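Long-range contacts in SusD-like carbohydrate binding protein (Bacteroides vulgatus, PDB 3LEW), which probably binds carbohydrate at the outer membrane for nutrient capture, as a SusD-family protein: residues 92-97 and 127-132; 121-126 and 179-184; 266-271 and 336-341; 285-290 and 321-326; 427-432 and 445-450. One frame throughout, in Å; residues are numbered along the deposited sequence. Where two conformers were deposited one is given.

Contact 1: residues 92-97 and 127-132; sequences RVINDC and FLYLHL
With CG1 anti to its carbonyl carbon (chi1 -75°) and CD1 extended beyond it (chi2 167°), Ile94 sends its longer branch across to residues 127-132. Tyr129 also has CG anti to the carbonyl carbon, which swings its ring back beside that branch. Ile94 CD1 therefore lies over one ring face, 3.9 Å from the centroid of Tyr129 and displaced toward the rim, a CH-pi contact. The ring is held at its far end by a hydrogen bond from Tyr129 OH to the backbone O of Tyr152. Leu128 slides past Ile94 in the opposite sense, Ile94 CG1 lying 3.8 Å from Leu128 CB. The tip of Leu128 crosses Val93 at about a right angle, with Leu128 CD1 3.6 Å from Val93 CG1. Leu33 of helix 19-35 touches both Val93 and Leu128. No hydrogen bond joins the segments; their axes, 10.5 Å apart and 151° between directions, mark the packing of consecutive antiparallel helices, consistent with the TPR-like helical part of SusD proteins.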
# COMPACT_ATOMS: atom_id res chain seq x y z
N ARG A 92 10.10 -15.58 -0.32
CA ARG A 92 11.40 -15.66 0.33
C ARG A 92 11.33 -15.15 1.77
O ARG A 92 11.97 -15.76 2.66
CB ARG A 92 12.49 -14.97 -0.48
CG ARG A 92 12.73 -15.72 -1.76
CD ARG A 92 13.88 -15.17 -2.53
NE ARG A 92 14.07 -15.94 -3.76
N VAL A 93 10.52 -14.13 2.03
CA VAL A 93 10.44 -13.53 3.37
C VAL A 93 9.53 -14.37 4.26
O VAL A 93 9.86 -14.63 5.44
CB VAL A 93 10.13 -12.05 3.34
CG1 VAL A 93 10.10 -11.45 4.79
CG2 VAL A 93 11.19 -11.32 2.51
N ILE A 94 8.48 -14.94 3.68
CA ILE A 94 7.71 -15.98 4.40
C ILE A 94 8.64 -17.10 4.84
O ILE A 94 8.53 -17.63 5.96
CB ILE A 94 6.52 -16.52 3.55
CG1 ILE A 94 5.36 -15.49 3.51
CG2 ILE A 94 6.05 -17.92 4.07
CD1 ILE A 94 4.26 -15.80 2.42
N ASN A 95 9.55 -17.54 3.96
CA ASN A 95 10.48 -18.59 4.33
C ASN A 95 11.40 -18.20 5.49
O ASN A 95 11.65 -19.01 6.36
CB ASN A 95 11.34 -19.01 3.14
CG ASN A 95 11.89 -20.38 3.31
OD1 ASN A 95 11.18 -21.31 3.71
ND2 ASN A 95 13.16 -20.53 3.04
N ASP A 96 11.87 -16.96 5.50
CA ASP A 96 12.61 -16.43 6.66
C ASP A 96 11.81 -16.50 7.96
O ASP A 96 12.32 -16.98 8.98
CB ASP A 96 13.04 -14.97 6.43
CG ASP A 96 14.13 -14.83 5.38
OD1 ASP A 96 15.00 -15.74 5.25
OD2 ASP A 96 14.16 -13.80 4.67
N CYS A 97 10.55 -16.03 7.91
CA CYS A 97 9.65 -16.12 9.06
C CYS A 97 9.51 -17.59 9.50
O CYS A 97 9.61 -17.87 10.69
CB CYS A 97 8.27 -15.58 8.77
SG CYS A 97 8.26 -13.82 8.37
N PHE A 127 1.34 -10.47 7.55
CA PHE A 127 1.36 -9.32 6.64
C PHE A 127 1.58 -9.73 5.18
O PHE A 127 0.95 -9.16 4.27
CB PHE A 127 2.44 -8.33 7.06
CG PHE A 127 2.62 -7.15 6.12
CD1 PHE A 127 1.71 -6.10 6.11
CD2 PHE A 127 3.70 -7.05 5.30
CE1 PHE A 127 1.87 -4.99 5.27
CE2 PHE A 127 3.85 -5.95 4.46
CZ PHE A 127 2.95 -4.93 4.47
N LEU A 128 2.46 -10.71 4.97
CA LEU A 128 2.78 -11.15 3.62
C LEU A 128 1.62 -11.99 3.06
O LEU A 128 1.26 -11.87 1.89
CB LEU A 128 4.12 -11.88 3.56
CG LEU A 128 5.32 -10.95 3.86
CD1 LEU A 128 6.62 -11.80 4.07
CD2 LEU A 128 5.45 -9.83 2.81
N TYR A 129 0.96 -12.78 3.89
CA TYR A 129 -0.29 -13.47 3.41
C TYR A 129 -1.42 -12.46 3.13
O TYR A 129 -2.25 -12.68 2.24
CB TYR A 129 -0.74 -14.60 4.34
CG TYR A 129 0.11 -15.84 4.18
CD1 TYR A 129 0.23 -16.48 2.95
CD2 TYR A 129 0.87 -16.34 5.25
CE1 TYR A 129 1.05 -17.59 2.78
CE2 TYR A 129 1.68 -17.48 5.09
CZ TYR A 129 1.79 -18.08 3.83
OH TYR A 129 2.62 -19.17 3.62
N LEU A 130 -1.47 -11.34 3.87
CA LEU A 130 -2.43 -10.27 3.57
C LEU A 130 -2.16 -9.68 2.18
O LEU A 130 -3.08 -9.41 1.40
CB LEU A 130 -2.41 -9.17 4.62
CG LEU A 130 -3.27 -7.93 4.38
CD1 LEU A 130 -4.74 -8.36 4.26
CD2 LEU A 130 -3.10 -6.91 5.51
N HIS A 131 -0.89 -9.48 1.85
CA HIS A 131 -0.52 -9.05 0.50
C HIS A 131 -1.04 -9.99 -0.59
O HIS A 131 -1.68 -9.57 -1.57
CB HIS A 131 0.99 -8.94 0.38
CG HIS A 131 1.44 -8.61 -1.01
ND1 HIS A 131 1.18 -7.40 -1.62
CD2 HIS A 131 2.16 -9.34 -1.91
CE1 HIS A 131 1.68 -7.40 -2.85
NE2 HIS A 131 2.30 -8.56 -3.04
N LEU A 132 -0.80 -11.29 -0.39
CA LEU A 132 -1.24 -12.29 -1.35
C LEU A 132 -2.76 -12.29 -1.45
O LEU A 132 -3.31 -12.21 -2.59
CB LEU A 132 -0.68 -13.67 -0.98
CG LEU A 132 0.84 -13.82 -1.16
CD1 LEU A 132 1.41 -15.08 -0.40
CD2 LEU A 132 1.25 -13.87 -2.64

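Contact 2: residues 121-126 and 179-184; sequences ALALRG and NDLEEA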
# COMPACT_ATOMS: atom_id res chain seq x y z
N ALA A 121 7.73 -12.74 13.99
CA ALA A 121 7.80 -13.63 12.83
C ALA A 121 6.41 -13.97 12.31
O ALA A 121 6.17 -13.91 11.11
CB ALA A 121 8.61 -14.90 13.17
N LEU A 122 5.49 -14.25 13.21
CA LEU A 122 4.09 -14.52 12.82
C LEU A 122 3.41 -13.30 12.23
O LEU A 122 2.66 -13.43 11.26
CB LEU A 122 3.28 -15.02 14.05
CG LEU A 122 3.53 -16.48 14.50
CD1 LEU A 122 2.98 -16.73 15.95
CD2 LEU A 122 2.92 -17.50 13.49
N ALA A 123 3.66 -12.11 12.79
CA ALA A 123 3.03 -10.87 12.32
C ALA A 123 3.53 -10.53 10.91
O ALA A 123 2.72 -10.20 10.04
CB ALA A 123 3.29 -9.70 13.33
N LEU A 124 4.84 -10.66 10.68
CA LEU A 124 5.40 -10.42 9.34
C LEU A 124 4.85 -11.44 8.35
O LEU A 124 4.47 -11.09 7.23
CB LEU A 124 6.93 -10.43 9.35
CG LEU A 124 7.66 -10.10 8.01
CD1 LEU A 124 7.21 -8.78 7.40
CD2 LEU A 124 9.15 -10.09 8.23
N ARG A 125 4.79 -12.69 8.77
CA ARG A 125 4.23 -13.72 7.89
C ARG A 125 2.77 -13.39 7.57
O ARG A 125 2.32 -13.46 6.39
CB ARG A 125 4.37 -15.10 8.50
CG ARG A 125 3.99 -16.20 7.52
CD ARG A 125 4.19 -17.59 8.12
NE ARG A 125 3.11 -17.97 9.05
CZ ARG A 125 3.11 -19.10 9.78
NH1 ARG A 125 4.15 -19.93 9.78
NH2 ARG A 125 2.10 -19.39 10.57
N GLY A 126 2.00 -13.02 8.59
CA GLY A 126 0.61 -12.62 8.38
C GLY A 126 0.45 -11.45 7.43
O GLY A 126 -0.48 -11.42 6.58
N ASN A 179 -5.18 -15.38 11.40
CA ASN A 179 -4.74 -16.26 12.46
C ASN A 179 -3.31 -16.01 12.93
O ASN A 179 -3.05 -16.00 14.15
CB ASN A 179 -4.91 -17.71 12.07
CG ASN A 179 -4.88 -18.62 13.26
OD1 ASN A 179 -5.82 -18.63 14.10
ND2 ASN A 179 -3.83 -19.41 13.36
N ASP A 180 -2.40 -15.81 11.98
CA ASP A 180 -1.01 -15.47 12.31
C ASP A 180 -0.94 -14.19 13.13
O ASP A 180 -0.21 -14.14 14.11
CB ASP A 180 -0.18 -15.26 11.02
CG ASP A 180 0.17 -16.54 10.29
OD1 ASP A 180 -0.09 -17.65 10.84
OD2 ASP A 180 0.73 -16.42 9.14
N LEU A 181 -1.69 -13.18 12.73
CA LEU A 181 -1.68 -11.89 13.41
C LEU A 181 -2.35 -11.95 14.83
O LEU A 181 -1.86 -11.34 15.80
CB LEU A 181 -2.35 -10.84 12.53
CG LEU A 181 -1.50 -10.41 11.32
CD1 LEU A 181 -2.38 -9.83 10.20
CD2 LEU A 181 -0.42 -9.40 11.70
N GLU A 182 -3.39 -12.79 14.97
CA GLU A 182 -4.03 -12.95 16.27
C GLU A 182 -3.09 -13.70 17.20
O GLU A 182 -3.05 -13.42 18.39
CB GLU A 182 -5.41 -13.66 16.18
CG GLU A 182 -6.45 -12.75 15.54
CD GLU A 182 -7.80 -13.37 15.40
OE1 GLU A 182 -7.88 -14.64 15.31
OE2 GLU A 182 -8.79 -12.60 15.45
N GLU A 183 -2.36 -14.69 16.66
CA GLU A 183 -1.34 -15.39 17.48
C GLU A 183 -0.21 -14.44 17.92
O GLU A 183 0.23 -14.47 19.07
CB GLU A 183 -0.76 -16.55 16.70
CG GLU A 183 -1.69 -17.70 16.71
CD GLU A 183 -1.17 -18.99 16.03
OE1 GLU A 183 0.02 -19.03 15.59
OE2 GLU A 183 -1.99 -19.96 15.95
N ALA A 184 0.23 -13.58 16.99
CA ALA A 184 1.21 -12.53 17.31
C ALA A 184 0.73 -11.57 18.38
O ALA A 184 1.50 -11.16 19.25
CB ALA A 184 1.59 -11.77 16.06
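Ala123 CB and Ala184 CB, 3.8 Å apart, form the apolar centre of a close antiparallel helix pair, part of what is probably the TPR-like helical region of the SusD fold. The segment axes approach to 7.7 Å, their directions 155° apart, and small residues permit this closeness. Gly126 is one of them: a beta carbon there would point at the other helix and clash with Leu181 CG. Leu181 CD2 instead rests against the backbone, 3.6 Å from Ala123 O. Toward the edge, Leu122 lays CB near Ala184 and crosses Asp180 at about a right angle, while its CD1 meets the CB and OE1 of Glu183.

Beyond this apolar layer stands the buried salt bridge of Arg125 and Asp180. Arg125 has CG anti to the backbone N (chi1 -171°) and a bend at chi3, so NE and NH2 face the carboxylate side-on. Asn98 OD1 accepts from Arg125 NH1, fixing the guanidinium from helix 81-103. A leucine at Arg125 would remove both charged bonds and would probably leave the Asp180 carboxylate poorly compensated. The two bonds are nearly straight: Arg125 NE reaches Asp180 OD2 and NH2 reaches OD1, each at 2.8 Å, with both oxygens close to the guanidinium plane but approached from above the carboxylate plane.

Contact 3: residues 266-271 and 336-341; sequences NASYQF and NQLGDI
Ser268 OG accepts the backbone N-H of Gly339 at 3.0 Å, a nearly straight bond (164°) that ties the 3-10 turn 267-270 to the extended chain 336-341. Beside it, Gly339 CA sits over one face of the Phe271 ring, 4.1 Å from the centroid, as a CH-pi contact. A beta carbon on Gly339 would clash with Phe271 CE1. Asp340 O meets the same ring at its edge, in plane, 3.3 Å from Phe271 CE1. Gln270 and Ile341 reach for each other tip to tip, Ile341 CD1 lying 3.4 Å from Gln270 NE2, and Ile341 CG1 packs on Ala267 CB.

The second shell fixes these groups. Gln270 starts from the crowded chi1 position (71°), yet its NE2 folds back to a lone pair of Ala267 O at 2.8 Å, while its OE1 is bound by Arg50 NH1. An alanine at Gln270 would remove both bonds and would probably loosen the support under Ile341 CD1. Ser268 OG also pairs with Gln260 OE1, and Asp340 is anchored by a salt bridge to Arg332. Buried loop-to-loop packing of this kind, with a side-chain hydroxyl receiving a backbone N-H, here fastens a 3-10 turn to the chain entering strand 341-345.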
# COMPACT_ATOMS: atom_id res chain seq x y z
N ASN A 266 18.35 1.78 -0.84
CA ASN A 266 17.70 1.32 -2.08
C ASN A 266 16.25 1.73 -2.16
O ASN A 266 15.78 2.16 -3.24
CB ASN A 266 17.78 -0.19 -2.25
CG ASN A 266 19.20 -0.73 -2.42
OD1 ASN A 266 20.18 -0.00 -2.55
ND2 ASN A 266 19.29 -2.08 -2.46
N ALA A 267 15.48 1.62 -1.06
CA ALA A 267 14.07 1.91 -1.13
C ALA A 267 13.80 3.36 -1.54
O ALA A 267 12.79 3.63 -2.19
CB ALA A 267 13.36 1.59 0.23
N SER A 268 14.72 4.25 -1.15
CA SER A 268 14.59 5.68 -1.44
C SER A 268 14.42 5.96 -2.95
O SER A 268 13.89 7.01 -3.33
CB SER A 268 15.79 6.45 -0.93
OG SER A 268 15.89 6.39 0.48
N TYR A 269 14.92 5.07 -3.79
CA TYR A 269 14.88 5.28 -5.23
C TYR A 269 13.44 5.48 -5.71
O TYR A 269 13.21 6.20 -6.72
CB TYR A 269 15.57 4.11 -5.97
CG TYR A 269 15.95 4.41 -7.39
CD1 TYR A 269 15.02 4.23 -8.43
CD2 TYR A 269 17.22 4.85 -7.72
CE1 TYR A 269 15.37 4.48 -9.77
CE2 TYR A 269 17.57 5.13 -9.04
CZ TYR A 269 16.63 4.92 -10.06
OH TYR A 269 16.95 5.17 -11.37
N GLN A 270 12.47 4.94 -5.00
CA GLN A 270 11.08 5.15 -5.39
C GLN A 270 10.57 6.58 -5.26
O GLN A 270 9.57 6.94 -5.89
CB GLN A 270 10.15 4.19 -4.75
CG GLN A 270 9.91 4.36 -3.27
CD GLN A 270 9.45 2.97 -2.62
OE1 GLN A 270 8.26 2.68 -2.61
NE2 GLN A 270 10.39 2.19 -2.01
N PHE A 271 11.26 7.43 -4.50
CA PHE A 271 11.00 8.88 -4.53
C PHE A 271 11.31 9.51 -5.89
O PHE A 271 10.79 10.59 -6.21
CB PHE A 271 11.74 9.59 -3.37
CG PHE A 271 10.97 9.56 -2.04
CD1 PHE A 271 11.03 8.44 -1.22
CD2 PHE A 271 10.18 10.60 -1.66
CE1 PHE A 271 10.32 8.39 -0.03
CE2 PHE A 271 9.47 10.57 -0.46
CZ PHE A 271 9.54 9.45 0.36
N ASN A 336 21.78 13.09 -1.61
CA ASN A 336 22.12 11.70 -1.26
C ASN A 336 20.97 10.75 -1.51
O ASN A 336 21.09 9.54 -1.25
CB ASN A 336 22.61 11.64 0.18
CG ASN A 336 23.82 12.50 0.38
OD1 ASN A 336 24.78 12.35 -0.35
ND2 ASN A 336 23.78 13.43 1.31
N GLN A 337 19.88 11.29 -2.06
CA GLN A 337 18.71 10.51 -2.51
C GLN A 337 18.12 9.62 -1.41
O GLN A 337 18.07 8.41 -1.53
CB GLN A 337 19.05 9.73 -3.78
CG GLN A 337 19.46 10.61 -4.95
CD GLN A 337 19.86 9.84 -6.20
OE1 GLN A 337 19.41 8.69 -6.44
NE2 GLN A 337 20.69 10.47 -7.00
N LEU A 338 17.70 10.25 -0.31
CA LEU A 338 17.10 9.53 0.80
C LEU A 338 15.68 10.01 1.04
O LEU A 338 15.39 11.20 1.01
CB LEU A 338 17.89 9.74 2.10
CG LEU A 338 19.36 9.31 2.12
CD1 LEU A 338 19.94 9.60 3.54
CD2 LEU A 338 19.48 7.84 1.77
N GLY A 339 14.81 9.06 1.32
CA GLY A 339 13.45 9.34 1.79
C GLY A 339 12.86 8.09 2.37
O GLY A 339 12.96 7.03 1.75
N ASP A 340 12.21 8.19 3.54
CA ASP A 340 11.70 7.02 4.23
C ASP A 340 10.36 6.59 3.61
O ASP A 340 9.63 7.39 3.03
CB ASP A 340 11.52 7.25 5.74
CG ASP A 340 12.83 7.56 6.48
OD1 ASP A 340 13.95 7.51 5.88
OD2 ASP A 340 12.75 7.87 7.72
N ILE A 341 10.03 5.32 3.81
CA ILE A 341 8.86 4.71 3.18
C ILE A 341 7.77 4.44 4.24
O ILE A 341 7.95 3.60 5.09
CB ILE A 341 9.19 3.38 2.51
CG1 ILE A 341 10.40 3.49 1.57
CG2 ILE A 341 7.94 2.87 1.73
CD1 ILE A 341 10.30 4.57 0.47

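Contact 4: residues 285-290 and 321-326; sequences SFNVDP and YVWMRN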
# COMPACT_ATOMS: atom_id res chain seq x y z
N SER A 285 7.09 11.12 -11.95
CA SER A 285 6.13 10.47 -12.87
C SER A 285 4.73 10.24 -12.30
O SER A 285 3.78 10.13 -13.07
CB SER A 285 6.70 9.14 -13.34
OG SER A 285 7.04 8.31 -12.22
N PHE A 286 4.63 10.18 -10.97
CA PHE A 286 3.33 9.98 -10.26
C PHE A 286 2.59 11.29 -10.12
O PHE A 286 2.59 11.92 -9.07
CB PHE A 286 3.54 9.26 -8.92
CG PHE A 286 3.59 7.77 -9.04
CD1 PHE A 286 4.59 7.15 -9.76
CD2 PHE A 286 2.60 6.99 -8.51
CE1 PHE A 286 4.63 5.74 -9.93
CE2 PHE A 286 2.64 5.59 -8.68
CZ PHE A 286 3.65 4.99 -9.38
N ASN A 287 1.96 11.72 -11.22
CA ASN A 287 1.28 12.98 -11.23
C ASN A 287 -0.19 12.74 -10.89
O ASN A 287 -0.64 11.58 -10.75
CB ASN A 287 1.50 13.65 -12.55
CG ASN A 287 2.97 14.02 -12.73
OD1 ASN A 287 3.45 14.95 -12.09
ND2 ASN A 287 3.69 13.27 -13.58
N VAL A 288 -0.91 13.82 -10.75
CA VAL A 288 -2.24 13.77 -10.17
C VAL A 288 -3.31 13.90 -11.27
O VAL A 288 -3.18 14.73 -12.16
CB VAL A 288 -2.41 14.87 -9.11
CG1 VAL A 288 -3.80 14.77 -8.45
CG2 VAL A 288 -1.29 14.82 -8.09
N ASP A 289 -4.38 13.12 -11.19
CA ASP A 289 -5.59 13.45 -11.99
C ASP A 289 -6.06 14.85 -11.60
O ASP A 289 -6.43 15.09 -10.45
CB ASP A 289 -6.70 12.45 -11.68
CG ASP A 289 -7.97 12.68 -12.49
OD1 ASP A 289 -8.02 13.62 -13.32
OD2 ASP A 289 -8.93 11.90 -12.26
N PRO A 290 -6.15 15.78 -12.59
CA PRO A 290 -6.56 17.11 -12.18
C PRO A 290 -7.93 17.10 -11.50
O PRO A 290 -8.18 17.92 -10.64
CB PRO A 290 -6.58 17.87 -13.48
CG PRO A 290 -5.45 17.24 -14.29
CD PRO A 290 -5.56 15.76 -13.94
N TYR A 321 3.96 21.57 -21.48
CA TYR A 321 2.87 21.16 -20.60
C TYR A 321 3.14 21.47 -19.15
O TYR A 321 4.30 21.47 -18.70
CB TYR A 321 2.71 19.65 -20.72
CG TYR A 321 2.05 19.21 -22.01
CD1 TYR A 321 0.66 19.10 -22.11
CD2 TYR A 321 2.80 18.87 -23.12
CE1 TYR A 321 0.04 18.72 -23.30
CE2 TYR A 321 2.19 18.45 -24.30
CZ TYR A 321 0.80 18.38 -24.39
OH TYR A 321 0.18 17.97 -25.56
N VAL A 322 2.05 21.65 -18.41
CA VAL A 322 2.06 21.50 -16.97
C VAL A 322 1.27 20.21 -16.65
O VAL A 322 0.33 19.85 -17.37
CB VAL A 322 1.46 22.72 -16.23
CG1 VAL A 322 2.38 23.91 -16.36
CG2 VAL A 322 0.07 23.09 -16.74
N TRP A 323 1.66 19.54 -15.58
CA TRP A 323 0.93 18.41 -15.04
C TRP A 323 0.54 18.80 -13.62
O TRP A 323 1.16 19.67 -13.01
CB TRP A 323 1.82 17.16 -14.99
CG TRP A 323 2.41 16.71 -16.31
CD1 TRP A 323 3.24 17.40 -17.12
CD2 TRP A 323 2.19 15.45 -16.94
NE1 TRP A 323 3.56 16.67 -18.22
CE2 TRP A 323 2.96 15.44 -18.12
CE3 TRP A 323 1.48 14.30 -16.60
CZ2 TRP A 323 2.99 14.35 -19.01
CZ3 TRP A 323 1.51 13.19 -17.48
CH2 TRP A 323 2.27 13.24 -18.66
N MSE A 324 -0.46 18.13 -13.06
CA MSE A 324 -0.87 18.41 -11.69
C MSE A 324 0.07 17.63 -10.75
O MSE A 324 0.16 16.41 -10.85
CB MSE A 324 -2.36 18.07 -11.50
CG MSE A 324 -2.94 18.37 -10.09
SE MSE A 324 -3.33 20.21 -9.78
CE MSE A 324 -4.84 20.34 -10.95
N ARG A 325 0.76 18.34 -9.89
CA ARG A 325 1.69 17.77 -8.95
C ARG A 325 1.09 17.71 -7.58
O ARG A 325 0.20 18.48 -7.24
CB ARG A 325 2.96 18.63 -8.86
CG ARG A 325 3.54 19.11 -10.15
CD ARG A 325 3.92 17.97 -11.08
NE ARG A 325 4.29 18.55 -12.37
CZ ARG A 325 5.00 17.92 -13.32
NH1 ARG A 325 5.38 16.66 -13.17
NH2 ARG A 325 5.23 18.52 -14.45
N ASN A 326 1.58 16.75 -6.78
CA ASN A 326 1.31 16.70 -5.36
C ASN A 326 2.64 16.94 -4.61
O ASN A 326 3.58 16.19 -4.81
CB ASN A 326 0.72 15.32 -4.98
CG ASN A 326 -0.02 15.34 -3.66
OD1 ASN A 326 0.21 16.23 -2.79
ND2 ASN A 326 -0.92 14.35 -3.49
O HOH W 1 2.94 14.08 -7.34
O HOH W 2 -1.39 15.80 -14.18
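A buried crossing of two strands places residues 285-290, from the short antiparallel pair 59-61/286-288, against strand 321-326 of the four-stranded mixed sheet in this SusD-family protein. The strand directions lie 100° apart, so direct backbone pairing is brief: Val288 N donates to Met324 O at 2.8 Å, in the carbonyl plane. Bridging waters extend the join, one between Val288 O and Met324 N, the other between Phe286 O and Asn326 N. Met324, a selenomethionine, has CG anti to the backbone N and bends at chi2 and chi3. Its CG meets Val288 CB at 3.7 Å, and its CE touches Pro290 CB. Val288 CG2, anti to its carbonyl carbon, packs on Asn326 CB. Across the contact, Arg325 is committed mainly to a salt bridge with Asp311, and Asn287 ND2 to Tyr284 O. What remains between these two is a weak bond, Arg325 NH1 to Asn287 OD1 at 2.8 Å, bent to 125°, with amide and guanidinium planes 73° apart.

Contact 5: residues 427-432 and 445-450; sequences GPIDYI and KKTQGH
Ile429 overlaps Thr447 at about a right angle, its CD1 3.6 Å and its CG2 3.7 Å from Thr447 CG2. Both side chains begin in crowded positions: Ile429 CG1 (chi1 66°) and Thr447 OG1 (chi1 42°) each lie between their own backbone N and carbonyl carbon. The torsion of Thr447 turns its methyl to the isoleucine, and its OG1 is hydrogen-bonded to Pro425 O.

Ile429 and Lys445 form an antiparallel hydrogen-bonded pair. Ile429 N reaches Lys445 O at 2.9 Å from above the carbonyl plane, whereas Lys445 N meets Ile429 O at 3.0 Å nearly along the C=O axis. Just before this pair, Pro428 follows a cis peptide bond and sets its CB 3.3 Å from Lys445 O. Tyr431 CB packs 3.8 Å from Lys445 CG; beyond a bend at chi2 the lysine leads away, and its NZ is bound by Val316 O and Ala319 O.

These residues belong to the beta hairpin 429-434/440-448. Strand 429-434 is an outermost strand of the mixed sheet within this chain; strand 440-448 runs parallel to 321-326 on its other side, while Trp308 of strand 306-309 touches both Ile429 and Thr447.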
# COMPACT_ATOMS: atom_id res chain seq x y z
N GLY A 427 -6.30 23.06 -22.49
CA GLY A 427 -6.11 24.49 -22.28
C GLY A 427 -5.70 25.14 -23.60
O GLY A 427 -6.33 24.88 -24.62
N PRO A 428 -4.64 25.97 -23.60
CA PRO A 428 -3.73 26.31 -22.51
C PRO A 428 -4.35 27.18 -21.42
O PRO A 428 -5.43 27.72 -21.60
CB PRO A 428 -2.63 27.09 -23.23
CG PRO A 428 -3.35 27.79 -24.34
CD PRO A 428 -4.34 26.76 -24.82
N ILE A 429 -3.63 27.30 -20.32
CA ILE A 429 -4.00 28.12 -19.19
C ILE A 429 -2.84 29.06 -18.90
O ILE A 429 -1.74 28.86 -19.42
CB ILE A 429 -4.23 27.26 -17.92
CG1 ILE A 429 -2.90 26.62 -17.47
CG2 ILE A 429 -5.30 26.21 -18.20
CD1 ILE A 429 -2.93 26.01 -16.10
N ASP A 430 -3.07 30.04 -18.03
CA ASP A 430 -1.99 30.86 -17.52
C ASP A 430 -1.33 30.25 -16.32
O ASP A 430 -1.94 30.16 -15.25
CB ASP A 430 -2.51 32.25 -17.16
CG ASP A 430 -2.84 33.05 -18.38
OD1 ASP A 430 -1.88 33.44 -19.10
OD2 ASP A 430 -4.04 33.27 -18.62
N TYR A 431 -0.06 29.88 -16.48
CA TYR A 431 0.71 29.23 -15.42
C TYR A 431 1.51 30.30 -14.66
O TYR A 431 2.28 31.05 -15.29
CB TYR A 431 1.63 28.15 -16.05
CG TYR A 431 2.69 27.54 -15.15
CD1 TYR A 431 2.36 26.95 -13.94
CD2 TYR A 431 4.01 27.50 -15.55
CE1 TYR A 431 3.34 26.40 -13.12
CE2 TYR A 431 4.99 26.92 -14.75
CZ TYR A 431 4.65 26.36 -13.52
OH TYR A 431 5.65 25.78 -12.75
N ILE A 432 1.31 30.39 -13.34
CA ILE A 432 2.05 31.31 -12.48
C ILE A 432 3.08 30.55 -11.65
O ILE A 432 2.74 29.56 -11.01
CB ILE A 432 1.10 32.08 -11.51
CG1 ILE A 432 0.19 33.03 -12.28
CG2 ILE A 432 1.90 32.88 -10.48
CD1 ILE A 432 -0.81 32.35 -13.20
N LYS A 445 0.58 27.60 -20.82
CA LYS A 445 0.95 26.18 -20.89
C LYS A 445 -0.26 25.28 -21.12
O LYS A 445 -1.34 25.54 -20.61
CB LYS A 445 1.63 25.73 -19.59
CG LYS A 445 2.86 26.49 -19.22
CD LYS A 445 3.96 26.30 -20.22
CE LYS A 445 5.24 26.89 -19.72
NZ LYS A 445 6.22 27.04 -20.82
N LYS A 446 -0.07 24.18 -21.82
CA LYS A 446 -1.09 23.14 -21.96
C LYS A 446 -1.18 22.29 -20.70
O LYS A 446 -0.17 22.03 -20.08
CB LYS A 446 -0.79 22.23 -23.13
CG LYS A 446 -1.06 22.93 -24.46
CD LYS A 446 -1.60 21.95 -25.45
CE LYS A 446 -0.55 21.52 -26.40
NZ LYS A 446 -0.51 22.47 -27.57
N THR A 447 -2.38 21.85 -20.36
CA THR A 447 -2.64 21.09 -19.13
C THR A 447 -2.79 19.61 -19.48
O THR A 447 -3.55 19.24 -20.37
CB THR A 447 -3.94 21.57 -18.46
OG1 THR A 447 -4.94 21.79 -19.47
CG2 THR A 447 -3.70 22.90 -17.68
N GLN A 448 -2.11 18.73 -18.74
CA GLN A 448 -2.22 17.29 -18.94
C GLN A 448 -2.95 16.59 -17.80
O GLN A 448 -2.49 16.64 -16.64
CB GLN A 448 -0.81 16.68 -19.05
CG GLN A 448 -0.77 15.19 -19.38
CD GLN A 448 -1.41 14.88 -20.71
OE1 GLN A 448 -1.03 15.45 -21.75
NE2 GLN A 448 -2.40 13.99 -20.69
N GLY A 449 -4.03 15.89 -18.16
CA GLY A 449 -4.71 14.96 -17.26
C GLY A 449 -4.47 13.48 -17.60
O GLY A 449 -3.45 13.11 -18.18
N HIS A 450 -5.44 12.64 -17.28
CA HIS A 450 -5.32 11.22 -17.57
C HIS A 450 -5.01 10.93 -19.03
O HIS A 450 -5.39 11.71 -19.92
CB HIS A 450 -6.62 10.49 -17.20
CG HIS A 450 -6.69 10.06 -15.76
ND1 HIS A 450 -5.76 9.21 -15.19
CD2 HIS A 450 -7.58 10.35 -14.78
CE1 HIS A 450 -6.09 8.99 -13.94
NE2 HIS A 450 -7.20 9.65 -13.66

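How the contacts relate
Contacts 1 and 2 share helix 111-135, their centres about 10 Å apart, and their segments alternate along the chain. Cys97 SG lies 3.8 Å from Leu124 CB, so helix 81-103 packs on the same helix that holds 170-187. Contacts 4 and 5, centres also about 10 Å apart, meet in the mixed sheet: Val322 N to Lys446 O, 2.8 Å, is a probable hydrogen bond between neighbouring strands. Contact 4 is nested in the loop closed by contact 3, with nearest atoms about 6 Å apart. Contacts 2 and 5, on opposite sides of the chain's centre, are about 49 Å apart between centres. A pentaethylene glycol, probably from crystallisation, lies about 4 Å from the Glu183 side chain.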